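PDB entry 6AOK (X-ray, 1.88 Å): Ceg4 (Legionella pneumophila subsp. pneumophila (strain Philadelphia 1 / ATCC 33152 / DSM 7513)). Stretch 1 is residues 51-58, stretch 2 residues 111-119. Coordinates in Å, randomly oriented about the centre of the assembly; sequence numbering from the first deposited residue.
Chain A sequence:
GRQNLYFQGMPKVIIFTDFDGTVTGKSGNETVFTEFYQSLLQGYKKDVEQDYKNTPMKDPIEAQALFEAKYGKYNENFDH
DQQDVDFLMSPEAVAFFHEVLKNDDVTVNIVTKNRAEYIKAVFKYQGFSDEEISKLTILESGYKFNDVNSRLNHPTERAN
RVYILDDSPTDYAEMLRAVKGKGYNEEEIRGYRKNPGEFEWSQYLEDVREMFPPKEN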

# COMPACT_ATOMS: atom_id res chain seq x y z
N ASP A 51 -1.84 2.09 22.58
CA ASP A 51 -2.63 1.47 21.53
C ASP A 51 -1.97 1.97 20.27
O ASP A 51 -1.69 3.16 20.15
CB ASP A 51 -4.08 1.93 21.60
CG ASP A 51 -4.93 1.39 20.46
OD1 ASP A 51 -4.35 0.98 19.43
OD2 ASP A 51 -6.17 1.37 20.60
N TYR A 52 -1.71 1.09 19.31
CA TYR A 52 -1.00 1.53 18.10
C TYR A 52 -1.96 2.12 17.09
O TYR A 52 -1.55 2.95 16.26
CB TYR A 52 -0.21 0.39 17.43
CG TYR A 52 -1.07 -0.50 16.57
CD1 TYR A 52 -1.72 -1.60 17.13
CD2 TYR A 52 -1.28 -0.21 15.23
CE1 TYR A 52 -2.56 -2.41 16.36
CE2 TYR A 52 -2.14 -1.01 14.45
CZ TYR A 52 -2.75 -2.11 15.03
OH TYR A 52 -3.59 -2.91 14.23
N LYS A 53 -3.22 1.76 17.18
CA LYS A 53 -4.13 2.04 16.08
C LYS A 53 -4.87 3.34 16.31
O LYS A 53 -5.12 4.07 15.36
CB LYS A 53 -5.10 0.86 15.92
CG LYS A 53 -6.23 1.00 14.86
CD LYS A 53 -5.83 0.37 13.54
CE LYS A 53 -7.00 0.50 12.52
NZ LYS A 53 -6.60 -0.30 11.42
N ASN A 54 -5.19 3.66 17.55
CA ASN A 54 -6.10 4.75 17.84
C ASN A 54 -5.47 5.91 18.59
O ASN A 54 -6.07 6.98 18.63
CB ASN A 54 -7.30 4.25 18.66
CG ASN A 54 -8.08 3.19 17.90
OD1 ASN A 54 -8.49 3.42 16.75
ND2 ASN A 54 -8.24 2.01 18.52
N THR A 55 -4.29 5.74 19.15
CA THR A 55 -3.64 6.87 19.80
C THR A 55 -3.29 7.93 18.74
O THR A 55 -2.73 7.58 17.69
CB THR A 55 -2.36 6.40 20.50
OG1 THR A 55 -2.69 5.38 21.47
CG2 THR A 55 -1.68 7.60 21.24
N PRO A 56 -3.59 9.22 18.97
CA PRO A 56 -3.30 10.22 17.94
C PRO A 56 -1.82 10.24 17.59
O PRO A 56 -0.94 10.07 18.45
CB PRO A 56 -3.78 11.54 18.57
CG PRO A 56 -4.93 11.11 19.51
CD PRO A 56 -4.37 9.79 20.09
N MSE A 57 -1.54 10.39 16.31
CA MSE A 57 -0.16 10.37 15.85
C MSE A 57 0.42 11.76 15.89
O MSE A 57 -0.32 12.75 15.82
CB MSE A 57 -0.07 9.80 14.42
CG MSE A 57 1.33 9.51 13.96
SE MSE A 57 1.43 8.08 12.61
CE MSE A 57 1.16 6.50 13.68
N LYS A 58 1.74 11.87 16.06
CA LYS A 58 2.39 13.17 15.96
C LYS A 58 2.11 13.78 14.58
O LYS A 58 1.81 13.08 13.61
CB LYS A 58 3.90 13.03 16.19
CG LYS A 58 4.21 12.85 17.70
CD LYS A 58 5.62 12.47 18.00
CE LYS A 58 5.84 12.20 19.50
NZ LYS A 58 7.27 11.71 19.68
N VAL A 111 -5.10 -2.07 1.89
CA VAL A 111 -6.05 -2.62 2.85
C VAL A 111 -5.24 -3.16 4.01
O VAL A 111 -4.39 -4.04 3.82
CB VAL A 111 -6.89 -3.74 2.20
CG1 VAL A 111 -8.02 -4.16 3.11
CG2 VAL A 111 -7.41 -3.31 0.74
N THR A 112 -5.49 -2.66 5.21
CA THR A 112 -4.46 -2.79 6.21
C THR A 112 -5.08 -2.83 7.61
O THR A 112 -6.17 -2.33 7.84
CB THR A 112 -3.51 -1.58 6.06
OG1 THR A 112 -2.41 -1.77 6.90
CG2 THR A 112 -4.20 -0.25 6.43
N LYS A 113 -4.36 -3.39 8.55
CA LYS A 113 -4.70 -3.19 9.96
C LYS A 113 -3.80 -2.14 10.60
O LYS A 113 -3.87 -1.92 11.83
CB LYS A 113 -4.61 -4.50 10.75
CG LYS A 113 -5.60 -5.57 10.28
CD LYS A 113 -5.21 -6.98 10.77
CE LYS A 113 -5.93 -7.95 9.80
NZ LYS A 113 -5.69 -9.36 10.08
N ASN A 114 -2.92 -1.53 9.79
CA ASN A 114 -2.16 -0.34 10.20
C ASN A 114 -3.05 0.89 10.01
O ASN A 114 -4.29 0.79 9.96
CB ASN A 114 -0.87 -0.22 9.39
CG ASN A 114 0.26 0.49 10.14
OD1 ASN A 114 0.05 1.58 10.70
ND2 ASN A 114 1.48 -0.10 10.13
N ARG A 115 -2.46 2.08 9.92
CA ARG A 115 -3.31 3.26 9.92
C ARG A 115 -2.82 4.20 8.84
O ARG A 115 -1.63 4.25 8.54
CB ARG A 115 -3.32 3.97 11.28
CG ARG A 115 -1.91 4.27 11.79
CD ARG A 115 -1.99 4.55 13.26
NE ARG A 115 -2.66 5.82 13.53
CZ ARG A 115 -2.80 6.34 14.75
NH1 ARG A 115 -2.33 5.68 15.83
NH2 ARG A 115 -3.42 7.53 14.89
N ALA A 116 -3.77 4.93 8.24
CA ALA A 116 -3.44 5.87 7.16
C ALA A 116 -2.35 6.86 7.55
O ALA A 116 -1.50 7.21 6.72
CB ALA A 116 -4.72 6.62 6.75
N GLU A 117 -2.34 7.36 8.79
CA GLU A 117 -1.34 8.40 9.08
C GLU A 117 0.06 7.83 8.94
O GLU A 117 0.99 8.51 8.45
CB GLU A 117 -1.50 9.03 10.47
CG GLU A 117 -2.84 9.61 10.71
CD GLU A 117 -3.74 8.63 11.51
OE1 GLU A 117 -3.92 7.44 11.12
OE2 GLU A 117 -4.27 9.08 12.52
N TYR A 118 0.22 6.57 9.31
CA TYR A 118 1.55 5.95 9.29
C TYR A 118 1.97 5.66 7.87
O TYR A 118 3.12 5.93 7.47
CB TYR A 118 1.52 4.65 10.09
CG TYR A 118 2.87 3.98 10.02
CD1 TYR A 118 3.06 2.80 9.31
CD2 TYR A 118 3.96 4.56 10.67
CE1 TYR A 118 4.36 2.18 9.25
CE2 TYR A 118 5.23 3.97 10.63
CZ TYR A 118 5.42 2.79 9.92
OH TYR A 118 6.63 2.15 9.92
N ILE A 119 1.06 5.07 7.09
CA ILE A 119 1.33 4.75 5.70
C ILE A 119 1.70 6.01 4.93
O ILE A 119 2.70 6.03 4.21
CB ILE A 119 0.12 4.01 5.08
CG1 ILE A 119 -0.03 2.62 5.74
CG2 ILE A 119 0.27 3.94 3.58
CD1 ILE A 119 -1.42 1.97 5.45
O HOH W 1 -3.71 10.95 14.43

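A loop with no regular secondary structure still offers a full set of backbone carbonyls, and long side chains with donors at their tips can fasten it to its neighbours. The contact between residues 51-58 and 111-119 of Ceg4 illustrates the principle. The first stretch is irregular throughout; the second runs through a turn into a helix beginning at Ala-116, with Arg-115 at the N-cap position. The backbones stay well apart, the CA atoms of Lys-53 and Arg-115 lying 6.3 Å from each other and those of Met-57 and Glu-117 7.1 Å, so side chains must bridge the gap. The two stretches bury 470 Å² between them, both sides summed.

Every direct hydrogen bond across the contact joins a side-chain donor to a backbone oxygen, and the traffic runs both ways. From the helical side, Arg-115 points toward the loop and gathers in its carbonyls: NH1 donates to Tyr-52 O (2.9 Å) and to Thr-55 O (2.7 Å), while Arg-115 NH2 reaches the same Thr-55 O at 2.9 Å. Both oxygens lie near the guanidinium plane, where its N-H bonds are directed. Lys-53 O makes an instructive contrast: it is 3.3 Å from Arg-115 NH1 but sits over a face of the group, and the angle is too poor for a hydrogen bond. In return, Tyr-52 OH donates to Lys-113 O at 2.6 Å. The CA-to-CB bond of Lys-53 points away from the second stretch, yet a bend at chi2 (95°, between the usual wells) brings the end of the chain back, so that Lys-53 NZ donates to Asn-114 O (2.9 Å) and, weakly, to Lys-113 O (3.2 Å).

Charge pairing holds the arginine in place from within its own stretch. Arg-115 NH2 forms a salt bridge with Glu-117 OE2 at 3.0 Å, and Arg-115 NE donates to Glu-117 OE1 at 3.2 Å, a two-point grip that helps fix the orientation of the guanidinium. A water extends the network across the contact, accepting from Met-57 N (2.9 Å) and donating to Glu-117 OE2 (2.7 Å).

Apolar packing completes the join. Met-57, present as selenomethionine, points toward the second stretch. Its CE lies over the guanidinium face opposite Lys-53 O and comes within 3.7 Å of Arg-115 CD, and the same Met-57 CE meets Tyr-118 CB at 4.1 Å. Met-57 SE rests 3.8 Å from Glu-117 CB. The arginine thus combines both kinds of contact, with polar partners at its edge and a methyl group over one face.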